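Local structure of amine oxidase (Emericella nidulans, 3PGB) at residues A[553-558]-A[595-600]; A[75-80]-A[779-784]; A[217-222]-A[238-243]; A[466-471]-A[734-739]; A[413-418]-A[444-449]. The protein probably oxidises primary amines, using a bound copper ion and a topaquinone cofactor, and forms a homodimer. All coordinates share one frame; numbering follows the deposited sequence.

Contact 1: residues A[553-558]-A[595-600]; sequences LVSVVP and GQTQLH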
# COMPACT_ATOMS: atom_id res chain seq x y z
N LEU A 553 9.63 -7.47 19.36
CA LEU A 553 9.05 -6.18 19.05
C LEU A 553 10.16 -5.15 19.13
O LEU A 553 10.81 -5.01 20.16
CB LEU A 553 7.93 -5.83 20.04
CG LEU A 553 6.81 -6.86 20.18
CD1 LEU A 553 5.82 -6.44 21.26
CD2 LEU A 553 6.10 -7.08 18.85
N VAL A 554 10.41 -4.48 18.01
CA VAL A 554 11.40 -3.44 17.95
C VAL A 554 10.64 -2.17 17.69
O VAL A 554 10.00 -2.03 16.65
CB VAL A 554 12.42 -3.66 16.85
CG1 VAL A 554 13.40 -2.48 16.78
CG2 VAL A 554 13.16 -4.96 17.08
N SER A 555 10.73 -1.25 18.65
CA SER A 555 9.89 -0.08 18.67
C SER A 555 10.75 1.17 18.57
O SER A 555 11.86 1.20 19.10
CB SER A 555 9.07 -0.09 19.96
OG SER A 555 7.69 -0.04 19.68
N VAL A 556 10.25 2.19 17.89
CA VAL A 556 10.91 3.49 17.84
C VAL A 556 10.10 4.41 18.74
O VAL A 556 8.93 4.66 18.47
CB VAL A 556 10.97 4.05 16.40
CG1 VAL A 556 11.67 5.39 16.38
CG2 VAL A 556 11.69 3.07 15.49
N VAL A 557 10.72 4.89 19.82
CA VAL A 557 10.02 5.64 20.85
C VAL A 557 10.80 6.88 21.30
O VAL A 557 12.03 6.88 21.28
CB VAL A 557 9.72 4.75 22.09
CG1 VAL A 557 8.80 3.60 21.69
CG2 VAL A 557 11.00 4.21 22.70
N PRO A 558 10.08 7.94 21.72
CA PRO A 558 10.74 9.18 22.14
C PRO A 558 11.36 9.08 23.53
O PRO A 558 10.85 8.38 24.40
CB PRO A 558 9.59 10.19 22.15
CG PRO A 558 8.37 9.39 22.35
CD PRO A 558 8.61 8.09 21.67
N GLY A 595 2.72 3.74 13.57
CA GLY A 595 3.57 2.63 13.09
C GLY A 595 4.91 2.50 13.81
O GLY A 595 5.90 2.11 13.20
N GLN A 596 4.91 2.80 15.11
CA GLN A 596 6.15 2.93 15.88
C GLN A 596 6.79 1.61 16.30
O GLN A 596 7.98 1.59 16.64
CB GLN A 596 5.94 3.83 17.12
CG GLN A 596 6.22 5.32 16.81
CD GLN A 596 5.68 6.31 17.86
OE1 GLN A 596 5.49 7.50 17.57
NE2 GLN A 596 5.44 5.81 19.08
N THR A 597 6.02 0.53 16.27
CA THR A 597 6.50 -0.78 16.69
C THR A 597 6.61 -1.73 15.50
O THR A 597 5.61 -2.01 14.82
CB THR A 597 5.57 -1.42 17.74
OG1 THR A 597 5.42 -0.53 18.86
CG2 THR A 597 6.12 -2.76 18.22
N GLN A 598 7.81 -2.24 15.26
CA GLN A 598 8.03 -3.26 14.24
C GLN A 598 7.93 -4.63 14.90
O GLN A 598 8.34 -4.81 16.04
CB GLN A 598 9.41 -3.09 13.58
CG GLN A 598 9.59 -1.79 12.81
CD GLN A 598 10.91 -1.73 12.05
OE1 GLN A 598 11.70 -2.67 12.08
NE2 GLN A 598 11.15 -0.61 11.37
N LEU A 599 7.36 -5.59 14.17
CA LEU A 599 7.17 -6.95 14.66
C LEU A 599 8.03 -7.91 13.85
O LEU A 599 7.91 -7.98 12.63
CB LEU A 599 5.70 -7.32 14.55
CG LEU A 599 5.32 -8.66 15.16
CD1 LEU A 599 3.99 -8.56 15.91
CD2 LEU A 599 5.28 -9.72 14.08
N HIS A 600 8.91 -8.64 14.54
CA HIS A 600 9.87 -9.54 13.90
C HIS A 600 9.68 -10.98 14.36
O HIS A 600 9.47 -11.22 15.54
CB HIS A 600 11.31 -9.13 14.25
CG HIS A 600 11.66 -7.72 13.90
ND1 HIS A 600 12.80 -7.11 14.37
CD2 HIS A 600 11.03 -6.80 13.13
CE1 HIS A 600 12.87 -5.88 13.90
NE2 HIS A 600 11.80 -5.66 13.15
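V554 and H600 form the tight side of this antiparallel pairing, in which strand 597-603 runs along strand 548-562 of the copper amine oxidase domain. With CG1 anti to the backbone N (chi1 177°), V554 CG2 lies beside that N and presses obliquely on H600 CE1 at 3.3 Å. Y521 of the second subunit packs on both residues. H600 is held in turn by Q598: NE2 donates to OE1 in the plane of both groups (3.2 Å). Backbone bonds link V554 N to Q598 O and Q598 N back to V554 O. The face bearing L553, S555 and T597 is looser and partly exposed. There L553 CD2 meets L599 CD1 at 3.9 Å, and T597 OG1 donates to S555 OG at a modelled distance so short that its exact value is doubtful. L589 packs against both leucines. The pairing ends at Q596, whose OE1 is hydrogen-bonded to N594 ND2 while its backbone O accepts V556 N at 2.7 Å in a nearly straight bond (171°).

Contact 2: residues A[75-80]-A[779-784]; sequences ETADVA and VRKFPY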
# COMPACT_ATOMS: atom_id res chain seq x y z
N GLU A 75 -9.08 -41.64 -5.81
CA GLU A 75 -9.24 -41.69 -4.35
C GLU A 75 -10.61 -41.20 -3.93
O GLU A 75 -11.30 -41.85 -3.15
CB GLU A 75 -8.17 -40.84 -3.66
CG GLU A 75 -6.78 -41.46 -3.66
CD GLU A 75 -5.71 -40.49 -3.18
OE1 GLU A 75 -4.67 -40.95 -2.67
OE2 GLU A 75 -5.92 -39.26 -3.31
N THR A 76 -11.00 -40.03 -4.45
CA THR A 76 -12.29 -39.42 -4.15
C THR A 76 -13.44 -40.32 -4.59
O THR A 76 -14.47 -40.40 -3.91
CB THR A 76 -12.42 -38.05 -4.86
OG1 THR A 76 -11.30 -37.23 -4.53
CG2 THR A 76 -13.71 -37.35 -4.44
N ALA A 77 -13.26 -40.99 -5.72
CA ALA A 77 -14.23 -41.97 -6.22
C ALA A 77 -14.30 -43.20 -5.32
O ALA A 77 -15.39 -43.66 -4.96
CB ALA A 77 -13.88 -42.38 -7.64
N ASP A 78 -13.13 -43.75 -4.97
CA ASP A 78 -13.07 -44.92 -4.11
C ASP A 78 -13.71 -44.66 -2.74
O ASP A 78 -14.48 -45.49 -2.24
CB ASP A 78 -11.62 -45.39 -3.94
CG ASP A 78 -11.10 -46.17 -5.15
OD1 ASP A 78 -11.86 -46.37 -6.13
OD2 ASP A 78 -9.92 -46.59 -5.12
N VAL A 79 -13.42 -43.50 -2.15
CA VAL A 79 -13.96 -43.13 -0.85
C VAL A 79 -15.48 -42.96 -0.89
O VAL A 79 -16.17 -43.41 0.01
CB VAL A 79 -13.32 -41.85 -0.31
CG1 VAL A 79 -14.02 -41.38 0.96
CG2 VAL A 79 -11.84 -42.08 -0.05
N ALA A 80 -16.00 -42.33 -1.94
CA ALA A 80 -17.45 -42.18 -2.09
C ALA A 80 -18.12 -43.55 -2.11
O ALA A 80 -19.03 -43.82 -1.32
CB ALA A 80 -17.78 -41.41 -3.36
N VAL A 779 -17.41 -33.95 -13.22
CA VAL A 779 -17.26 -35.40 -13.42
C VAL A 779 -17.92 -36.12 -12.25
O VAL A 779 -17.56 -35.89 -11.09
CB VAL A 779 -15.77 -35.82 -13.48
CG1 VAL A 779 -15.64 -37.34 -13.36
CG2 VAL A 779 -15.11 -35.32 -14.75
N ARG A 780 -18.88 -37.00 -12.54
CA ARG A 780 -19.59 -37.76 -11.51
C ARG A 780 -18.64 -38.78 -10.87
O ARG A 780 -17.94 -39.50 -11.58
CB ARG A 780 -20.84 -38.44 -12.08
N LYS A 781 -18.62 -38.82 -9.54
CA LYS A 781 -17.69 -39.69 -8.79
C LYS A 781 -18.35 -40.90 -8.12
O LYS A 781 -17.66 -41.81 -7.68
CB LYS A 781 -16.92 -38.87 -7.74
CG LYS A 781 -16.02 -37.77 -8.33
CD LYS A 781 -14.82 -38.34 -9.08
CE LYS A 781 -14.04 -37.26 -9.83
NZ LYS A 781 -13.18 -37.74 -10.94
N PHE A 782 -19.68 -40.89 -8.03
CA PHE A 782 -20.44 -42.08 -7.66
C PHE A 782 -21.82 -42.03 -8.33
O PHE A 782 -22.63 -41.17 -7.98
CB PHE A 782 -20.59 -42.21 -6.15
CG PHE A 782 -21.31 -43.46 -5.72
CD1 PHE A 782 -22.68 -43.46 -5.49
CD2 PHE A 782 -20.61 -44.66 -5.57
CE1 PHE A 782 -23.34 -44.62 -5.11
CE2 PHE A 782 -21.27 -45.82 -5.19
CZ PHE A 782 -22.63 -45.80 -4.96
N PRO A 783 -22.08 -42.92 -9.30
CA PRO A 783 -21.14 -43.88 -9.89
C PRO A 783 -19.97 -43.18 -10.57
O PRO A 783 -20.16 -42.14 -11.21
CB PRO A 783 -21.99 -44.63 -10.93
CG PRO A 783 -23.41 -44.42 -10.49
CD PRO A 783 -23.44 -43.07 -9.86
N TYR A 784 -18.77 -43.73 -10.42
CA TYR A 784 -17.56 -43.10 -10.98
C TYR A 784 -17.55 -43.20 -12.50
O TYR A 784 -17.41 -44.28 -13.07
CB TYR A 784 -16.30 -43.75 -10.38
CG TYR A 784 -14.99 -43.06 -10.72
CD1 TYR A 784 -14.91 -41.67 -10.86
CD2 TYR A 784 -13.81 -43.79 -10.87
CE1 TYR A 784 -13.71 -41.04 -11.16
CE2 TYR A 784 -12.60 -43.16 -11.18
CZ TYR A 784 -12.56 -41.78 -11.32
OH TYR A 784 -11.38 -41.14 -11.61
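K781, whose backbone O lies 3.7 Å from A77 CA, has its NZ held by a salt bridge to D73; the same atom lies beside the edge of the Y784 ring, in its plane. Y784 OH is hydrogen-bonded to D74; both polar tips thus lead back to the start of helix 73-84. Between them the ring meets the helix with one face. A77 CB stands 3.4 Å from the ring centroid, only 14° off the normal, in a close CH-pi contact. The methyl lies nearer the root of the ring than its tip, 3.3 Å from Y784 CG against 4.0 Å from Y784 CZ. CG of Y784, the ring atom closest to the methyl, is anti to the backbone N (chi1 -171°). The arrangement is a helix packed by its small residues against the tight turn of the beta hairpin 776-781/784-785, which contains a cis peptide bond before P783. One helical turn beyond A77, A80 CB meets F782 CB at 4.0 Å. The F782 ring goes on to stack with F84 farther along the same helix, while V79 and A80 also touch I107 of strand 102-110. Strand 776-781 is in turn bonded through K781 to the backbone of E436.

Contact 3: residues A[217-222]-A[238-243]; sequences DTLDIW and DMFWNM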
# COMPACT_ATOMS: atom_id res chain seq x y z
N ASP A 217 -43.34 -14.68 -9.50
CA ASP A 217 -42.66 -13.99 -8.39
C ASP A 217 -41.77 -12.86 -8.89
O ASP A 217 -40.92 -13.07 -9.76
CB ASP A 217 -41.80 -14.96 -7.57
CG ASP A 217 -42.60 -15.77 -6.55
OD1 ASP A 217 -43.85 -15.79 -6.62
OD2 ASP A 217 -41.96 -16.40 -5.68
N THR A 218 -41.97 -11.67 -8.34
CA THR A 218 -41.12 -10.51 -8.59
C THR A 218 -40.32 -10.09 -7.34
O THR A 218 -39.46 -9.21 -7.42
CB THR A 218 -41.95 -9.30 -9.05
OG1 THR A 218 -42.98 -9.04 -8.09
CG2 THR A 218 -42.58 -9.57 -10.41
N LEU A 219 -40.60 -10.73 -6.20
CA LEU A 219 -39.91 -10.44 -4.95
C LEU A 219 -39.22 -11.68 -4.42
O LEU A 219 -39.59 -12.80 -4.76
CB LEU A 219 -40.90 -9.96 -3.88
CG LEU A 219 -41.72 -8.71 -4.17
CD1 LEU A 219 -42.64 -8.41 -2.99
CD2 LEU A 219 -40.82 -7.52 -4.47
N ASP A 220 -38.23 -11.46 -3.57
CA ASP A 220 -37.48 -12.53 -2.93
C ASP A 220 -37.42 -12.29 -1.42
O ASP A 220 -37.46 -11.15 -0.98
CB ASP A 220 -36.06 -12.58 -3.51
CG ASP A 220 -35.39 -13.92 -3.29
OD1 ASP A 220 -34.16 -13.92 -3.05
OD2 ASP A 220 -36.08 -14.96 -3.38
N ILE A 221 -37.32 -13.37 -0.64
CA ILE A 221 -37.24 -13.28 0.82
C ILE A 221 -36.02 -14.03 1.35
O ILE A 221 -35.85 -15.23 1.10
CB ILE A 221 -38.49 -13.90 1.49
CG1 ILE A 221 -39.77 -13.21 1.01
CG2 ILE A 221 -38.37 -13.80 3.01
CD1 ILE A 221 -41.03 -13.88 1.50
N TRP A 222 -35.18 -13.32 2.10
CA TRP A 222 -34.06 -13.92 2.82
C TRP A 222 -33.52 -12.95 3.85
O TRP A 222 -33.89 -11.77 3.85
CB TRP A 222 -32.96 -14.39 1.86
CG TRP A 222 -32.40 -13.34 0.96
CD1 TRP A 222 -32.97 -12.85 -0.17
CD2 TRP A 222 -31.12 -12.69 1.07
NE1 TRP A 222 -32.14 -11.93 -0.76
CE2 TRP A 222 -31.00 -11.81 -0.02
CE3 TRP A 222 -30.07 -12.78 1.99
CZ2 TRP A 222 -29.88 -11.00 -0.21
CZ3 TRP A 222 -28.95 -11.97 1.81
CH2 TRP A 222 -28.87 -11.09 0.71
N ASP A 238 -36.01 -11.92 8.50
CA ASP A 238 -35.97 -11.91 7.04
C ASP A 238 -36.53 -10.62 6.47
O ASP A 238 -37.27 -9.90 7.14
CB ASP A 238 -36.74 -13.10 6.48
CG ASP A 238 -36.15 -14.43 6.89
OD1 ASP A 238 -35.06 -14.77 6.39
OD2 ASP A 238 -36.77 -15.13 7.71
N MET A 239 -36.18 -10.36 5.22
CA MET A 239 -36.55 -9.12 4.54
C MET A 239 -37.00 -9.45 3.12
O MET A 239 -36.55 -10.43 2.53
CB MET A 239 -35.33 -8.21 4.49
CG MET A 239 -35.60 -6.77 4.10
SD MET A 239 -34.04 -5.95 3.73
CE MET A 239 -34.52 -4.25 3.86
N PHE A 240 -37.90 -8.63 2.58
CA PHE A 240 -38.23 -8.72 1.17
C PHE A 240 -37.17 -7.99 0.34
O PHE A 240 -36.69 -6.93 0.75
CB PHE A 240 -39.63 -8.14 0.90
CG PHE A 240 -40.75 -9.03 1.37
CD1 PHE A 240 -41.41 -9.86 0.48
CD2 PHE A 240 -41.13 -9.04 2.71
CE1 PHE A 240 -42.44 -10.68 0.90
CE2 PHE A 240 -42.16 -9.86 3.14
CZ PHE A 240 -42.82 -10.68 2.24
N TRP A 241 -36.79 -8.57 -0.80
CA TRP A 241 -35.92 -7.91 -1.77
C TRP A 241 -36.60 -7.87 -3.13
O TRP A 241 -37.41 -8.75 -3.44
CB TRP A 241 -34.59 -8.65 -1.93
CG TRP A 241 -33.84 -8.88 -0.66
CD1 TRP A 241 -34.15 -9.76 0.33
CD2 TRP A 241 -32.62 -8.25 -0.27
NE1 TRP A 241 -33.21 -9.70 1.33
CE2 TRP A 241 -32.26 -8.78 0.98
CE3 TRP A 241 -31.80 -7.27 -0.85
CZ2 TRP A 241 -31.11 -8.37 1.66
CZ3 TRP A 241 -30.66 -6.87 -0.18
CH2 TRP A 241 -30.33 -7.41 1.06
N ASN A 242 -36.27 -6.87 -3.94
CA ASN A 242 -36.65 -6.86 -5.35
C ASN A 242 -35.71 -7.76 -6.16
O ASN A 242 -34.53 -7.86 -5.86
CB ASN A 242 -36.64 -5.44 -5.94
CG ASN A 242 -38.03 -4.94 -6.32
OD1 ASN A 242 -38.93 -5.74 -6.62
ND2 ASN A 242 -38.21 -3.62 -6.32
N MET A 243 -36.25 -8.40 -7.19
CA MET A 243 -35.47 -9.27 -8.05
C MET A 243 -34.78 -8.45 -9.14
O MET A 243 -35.31 -7.44 -9.60
CB MET A 243 -36.35 -10.37 -8.65
CG MET A 243 -36.66 -11.50 -7.67
SD MET A 243 -37.54 -12.91 -8.38
CE MET A 243 -36.29 -13.60 -9.46
O HOH W 1 -41.54 -6.36 -7.48
O HOH W 2 -38.83 -7.25 -9.19
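W222 and W241 lie flat on one another across the beta hairpin of strands 219-223 and 235-242, the centroids of their five-membered rings 3.7 Å apart in an offset stack with planes at 7°. For W222, chi1 56° puts CG in the crowded position between backbone N and carbonyl carbon, and chi2 -77° turns the indole plane. M239 SD lies over the opposite face of W241, toward its rim. On the other face of the hairpin the bump is I221: CG1 sits over the F240 ring near its rim, and CD1 reaches F240 CE1 at 3.5 Å. L219 CD1 fits obliquely at F240 CD1, 4.0 Å away, and helices 186-198 and 200-207 cover this side. At the open end, M243 CG and SD curl over the 217-218 backbone. Stacking puts two indole N-H donors together, W222 NE1 and W241 NE1 being 3.2 Å apart. Each turns to its own acceptor, W222 NE1 to E251 and W241 NE1 weakly to W222 O, and the E251 carboxylate probably polarises its indole partner.

Contact 4: residues A[466-471]-A[734-739]; sequences SVTKNV and VNMVRV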
# COMPACT_ATOMS: atom_id res chain seq x y z
N SER A 466 22.82 4.30 -11.51
CA SER A 466 22.56 2.87 -11.54
C SER A 466 21.14 2.59 -11.09
O SER A 466 20.59 3.31 -10.26
CB SER A 466 23.56 2.12 -10.66
OG SER A 466 23.28 2.33 -9.29
N VAL A 467 20.55 1.53 -11.66
CA VAL A 467 19.18 1.13 -11.34
C VAL A 467 18.99 -0.39 -11.46
O VAL A 467 19.61 -1.02 -12.32
CB VAL A 467 18.15 1.81 -12.26
CG1 VAL A 467 16.73 1.49 -11.81
CG2 VAL A 467 18.37 3.32 -12.28
N THR A 468 18.17 -0.95 -10.58
CA THR A 468 17.78 -2.36 -10.63
C THR A 468 16.28 -2.45 -10.86
O THR A 468 15.50 -1.74 -10.21
CB THR A 468 18.10 -3.09 -9.30
OG1 THR A 468 19.50 -2.98 -9.02
CG2 THR A 468 17.72 -4.55 -9.38
N LYS A 469 15.86 -3.32 -11.78
CA LYS A 469 14.44 -3.49 -12.06
C LYS A 469 13.77 -4.24 -10.92
O LYS A 469 14.41 -5.00 -10.20
CB LYS A 469 14.23 -4.26 -13.37
CG LYS A 469 14.74 -3.55 -14.61
CD LYS A 469 14.11 -4.12 -15.90
CE LYS A 469 13.09 -3.16 -16.52
NZ LYS A 469 12.02 -2.71 -15.58
N ASN A 470 12.47 -4.01 -10.76
CA ASN A 470 11.66 -4.73 -9.77
C ASN A 470 10.77 -5.75 -10.49
O ASN A 470 9.60 -5.48 -10.80
CB ASN A 470 10.81 -3.74 -8.96
CG ASN A 470 10.01 -4.41 -7.85
OD1 ASN A 470 10.26 -5.56 -7.50
ND2 ASN A 470 9.05 -3.69 -7.31
N VAL A 471 11.34 -6.91 -10.75
CA VAL A 471 10.60 -8.01 -11.35
C VAL A 471 10.20 -8.99 -10.25
O VAL A 471 11.06 -9.50 -9.53
CB VAL A 471 11.42 -8.74 -12.43
CG1 VAL A 471 10.59 -9.83 -13.08
CG2 VAL A 471 11.92 -7.74 -13.47
N VAL A 734 20.91 -9.94 -12.67
CA VAL A 734 21.54 -9.36 -13.86
C VAL A 734 20.73 -8.20 -14.43
O VAL A 734 21.26 -7.35 -15.16
CB VAL A 734 21.77 -10.43 -14.98
CG1 VAL A 734 22.74 -11.52 -14.51
CG2 VAL A 734 20.45 -11.04 -15.44
N ASN A 735 19.44 -8.13 -14.09
CA ASN A 735 18.54 -7.14 -14.68
C ASN A 735 18.65 -5.76 -14.00
O ASN A 735 17.67 -5.20 -13.52
CB ASN A 735 17.12 -7.68 -14.70
CG ASN A 735 17.00 -8.94 -15.53
OD1 ASN A 735 17.01 -10.05 -15.00
ND2 ASN A 735 16.96 -8.78 -16.85
N MET A 736 19.87 -5.25 -14.01
CA MET A 736 20.21 -3.94 -13.47
C MET A 736 21.16 -3.29 -14.46
O MET A 736 21.63 -3.94 -15.40
CB MET A 736 20.89 -4.10 -12.12
CG MET A 736 22.12 -5.01 -12.15
SD MET A 736 23.11 -4.93 -10.65
CE MET A 736 23.53 -3.18 -10.63
N VAL A 737 21.46 -2.01 -14.26
CA VAL A 737 22.31 -1.28 -15.18
C VAL A 737 23.08 -0.17 -14.47
O VAL A 737 22.64 0.32 -13.43
CB VAL A 737 21.46 -0.67 -16.33
CG1 VAL A 737 20.62 0.49 -15.82
CG2 VAL A 737 22.34 -0.24 -17.46
N ARG A 738 24.23 0.21 -15.03
CA ARG A 738 25.00 1.35 -14.54
C ARG A 738 25.53 2.18 -15.70
O ARG A 738 26.38 1.71 -16.46
CB ARG A 738 26.16 0.88 -13.66
CG ARG A 738 26.98 2.03 -13.04
CD ARG A 738 28.36 1.55 -12.63
NE ARG A 738 29.32 2.65 -12.54
CZ ARG A 738 29.88 3.11 -11.42
NH1 ARG A 738 29.60 2.57 -10.24
NH2 ARG A 738 30.74 4.12 -11.47
N VAL A 739 25.03 3.41 -15.83
CA VAL A 739 25.52 4.35 -16.84
C VAL A 739 26.50 5.33 -16.22
O VAL A 739 26.15 6.05 -15.29
CB VAL A 739 24.37 5.17 -17.45
CG1 VAL A 739 24.89 5.98 -18.64
CG2 VAL A 739 23.22 4.26 -17.87
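R738 starts beside S466 and ends on the second subunit. Its CB and CG both lie 4.2 Å from S466 CB, a light touch between facing residues of two antiparallel strands. CG is anti to the backbone N (chi1 -177°), and the chain then runs extended to NE, leaving segment 466-471 behind. NE forms a salt bridge with D740, NH2 donates to the backbone O of E247 of the second subunit, and the guanidinium makes a cation-pi contact with F464. The strands are joined mainly by backbone. V467 N gives to V737 O at 3.0 Å, and V737 N returns the bond to V467 O at 2.9 Å. Farther along, K469 N donates to N735 O at 3.1 Å in a nearly straight bond (170°). That carbonyl belongs to an inverse gamma turn centred on N735, closed by M736 N and V734 O at 2.8 Å, which leads into the strand. On the face shared with R738, T468 OG1 rests 3.6 Å from M736 CB. Strand 736-742 lies between strand 464-479 and strand 745-750, while the other edge of 464-479 bonds to strand 457-460 through S466 and H459. The dimer partner packs closely here: its L416 meets V467, its T313 meets M736, and L770 of its helix 767-770 meets V737.

Contact 5: residues A[413-418]-A[444-449]; sequences FELLKG and SLCLFE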
# COMPACT_ATOMS: atom_id res chain seq x y z
N PHE A 413 -13.82 -19.55 -9.50
CA PHE A 413 -14.14 -19.75 -10.91
C PHE A 413 -12.96 -19.47 -11.85
O PHE A 413 -11.96 -18.90 -11.45
CB PHE A 413 -15.31 -18.86 -11.32
CG PHE A 413 -16.59 -19.15 -10.59
CD1 PHE A 413 -17.13 -20.43 -10.59
CD2 PHE A 413 -17.27 -18.14 -9.93
CE1 PHE A 413 -18.32 -20.70 -9.92
CE2 PHE A 413 -18.47 -18.39 -9.26
CZ PHE A 413 -18.99 -19.67 -9.25
N GLU A 414 -13.11 -19.88 -13.10
CA GLU A 414 -12.09 -19.62 -14.12
C GLU A 414 -11.88 -18.11 -14.27
O GLU A 414 -12.84 -17.34 -14.24
CB GLU A 414 -12.51 -20.25 -15.46
CG GLU A 414 -11.57 -19.98 -16.64
CD GLU A 414 -11.91 -20.80 -17.88
OE1 GLU A 414 -13.04 -21.34 -17.96
OE2 GLU A 414 -11.06 -20.90 -18.79
N LEU A 415 -10.62 -17.70 -14.41
CA LEU A 415 -10.26 -16.29 -14.55
C LEU A 415 -10.41 -15.83 -15.99
O LEU A 415 -10.26 -16.63 -16.92
CB LEU A 415 -8.82 -16.09 -14.08
CG LEU A 415 -8.52 -16.53 -12.65
CD1 LEU A 415 -7.05 -16.31 -12.31
CD2 LEU A 415 -9.41 -15.78 -11.67
N LEU A 416 -10.71 -14.55 -16.19
CA LEU A 416 -10.69 -13.98 -17.54
C LEU A 416 -9.25 -13.65 -17.87
O LEU A 416 -8.63 -12.79 -17.24
CB LEU A 416 -11.56 -12.73 -17.63
CG LEU A 416 -13.07 -12.92 -17.44
CD1 LEU A 416 -13.81 -11.66 -17.83
CD2 LEU A 416 -13.61 -14.11 -18.24
N LYS A 417 -8.70 -14.34 -18.87
CA LYS A 417 -7.30 -14.18 -19.24
C LYS A 417 -7.07 -12.80 -19.83
O LYS A 417 -7.89 -12.31 -20.59
CB LYS A 417 -6.89 -15.26 -20.23
CG LYS A 417 -6.87 -16.64 -19.62
CD LYS A 417 -6.87 -17.75 -20.65
CE LYS A 417 -6.73 -19.10 -19.98
NZ LYS A 417 -7.80 -20.03 -20.40
N GLY A 418 -5.96 -12.18 -19.45
CA GLY A 418 -5.65 -10.82 -19.88
C GLY A 418 -6.28 -9.73 -19.02
O GLY A 418 -5.90 -8.57 -19.13
N SER A 444 -8.17 -21.48 -12.98
CA SER A 444 -8.65 -20.67 -11.87
C SER A 444 -7.50 -20.13 -11.01
O SER A 444 -7.68 -19.15 -10.30
CB SER A 444 -9.64 -21.46 -11.02
OG SER A 444 -9.25 -22.82 -10.92
N LEU A 445 -6.33 -20.77 -11.05
CA LEU A 445 -5.12 -20.18 -10.49
C LEU A 445 -4.33 -19.56 -11.63
O LEU A 445 -4.38 -20.06 -12.76
CB LEU A 445 -4.24 -21.21 -9.79
CG LEU A 445 -4.74 -21.84 -8.49
CD1 LEU A 445 -3.78 -22.93 -8.02
CD2 LEU A 445 -4.94 -20.79 -7.40
N CYS A 446 -3.60 -18.49 -11.36
CA CYS A 446 -2.65 -17.98 -12.34
C CYS A 446 -1.29 -17.69 -11.69
O CYS A 446 -1.19 -17.43 -10.49
CB CYS A 446 -3.21 -16.75 -13.07
SG CYS A 446 -3.25 -15.22 -12.15
N LEU A 447 -0.26 -17.79 -12.52
CA LEU A 447 1.11 -17.59 -12.09
C LEU A 447 1.74 -16.66 -13.11
O LEU A 447 1.57 -16.88 -14.31
CB LEU A 447 1.87 -18.92 -12.08
CG LEU A 447 1.47 -19.98 -11.06
CD1 LEU A 447 2.19 -21.29 -11.34
CD2 LEU A 447 1.75 -19.50 -9.64
N PHE A 448 2.45 -15.64 -12.66
CA PHE A 448 3.11 -14.75 -13.59
C PHE A 448 4.17 -13.86 -12.96
O PHE A 448 4.06 -13.45 -11.80
CB PHE A 448 2.08 -13.86 -14.31
CG PHE A 448 1.28 -13.00 -13.38
CD1 PHE A 448 0.13 -13.49 -12.77
CD2 PHE A 448 1.66 -11.69 -13.12
CE1 PHE A 448 -0.62 -12.70 -11.92
CE2 PHE A 448 0.91 -10.89 -12.27
CZ PHE A 448 -0.23 -11.40 -11.67
N GLU A 449 5.19 -13.57 -13.76
CA GLU A 449 6.11 -12.48 -13.46
C GLU A 449 5.48 -11.15 -13.86
O GLU A 449 4.64 -11.09 -14.76
CB GLU A 449 7.43 -12.67 -14.20
CG GLU A 449 8.36 -13.68 -13.58
CD GLU A 449 9.77 -13.50 -14.08
OE1 GLU A 449 9.94 -13.37 -15.31
OE2 GLU A 449 10.71 -13.47 -13.26
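L415 lays its branched end over the carbonyl of S444 and the side chain of C446. CG, anti to its own carbonyl carbon (chi1 -57°), and CD1 both press on S444 O, the latter at 3.5 Å. CD1 also bears on the cysteine, 3.9 Å from C446 CB and 4.0 Å from C446 SG. As C446 is disulfide-bonded to C421, which L415 touches too, the leucine packs against both halves of the bridge. Just before it, F413 O sits against S444 CB at 3.5 Å. The strand is irregular here: S444 and L445 form a classic beta bulge, and the chain turns a corner at L445. The buried S444 OG is satisfied by H441 O and T430 OG1. Behind L415 the irregular 413-418 segment is tied down by polar bonds: E414 OE1 is bonded to G775 N, E414 O to Y773 OH, and K417 NZ pairs with D443 and, at a long 3.7 Å, with E414 OE2. F413 packs on S460 of the second subunit.

In the fold
From the N terminus, contact 2 opens first and closes last: helix 73-84 waits almost 700 residues for the turn after strand 776-781, and the other four contacts nest inside that loop. Contact 3 is the first to close, as a short hairpin well apart from the rest. Contact 5 follows in series, joining a loop to strand 437-451. Contact 4 then opens on strand 464-479 and closes at strand 736-742, with contact 1 nested within it; none of the loops cross. Strand 437-451 pairs with both 776-781 and 464-479, linking contact 5 to contacts 2 and 4, and V471 touches E449. Contacts 1, 4 and 5 also meet the second subunit.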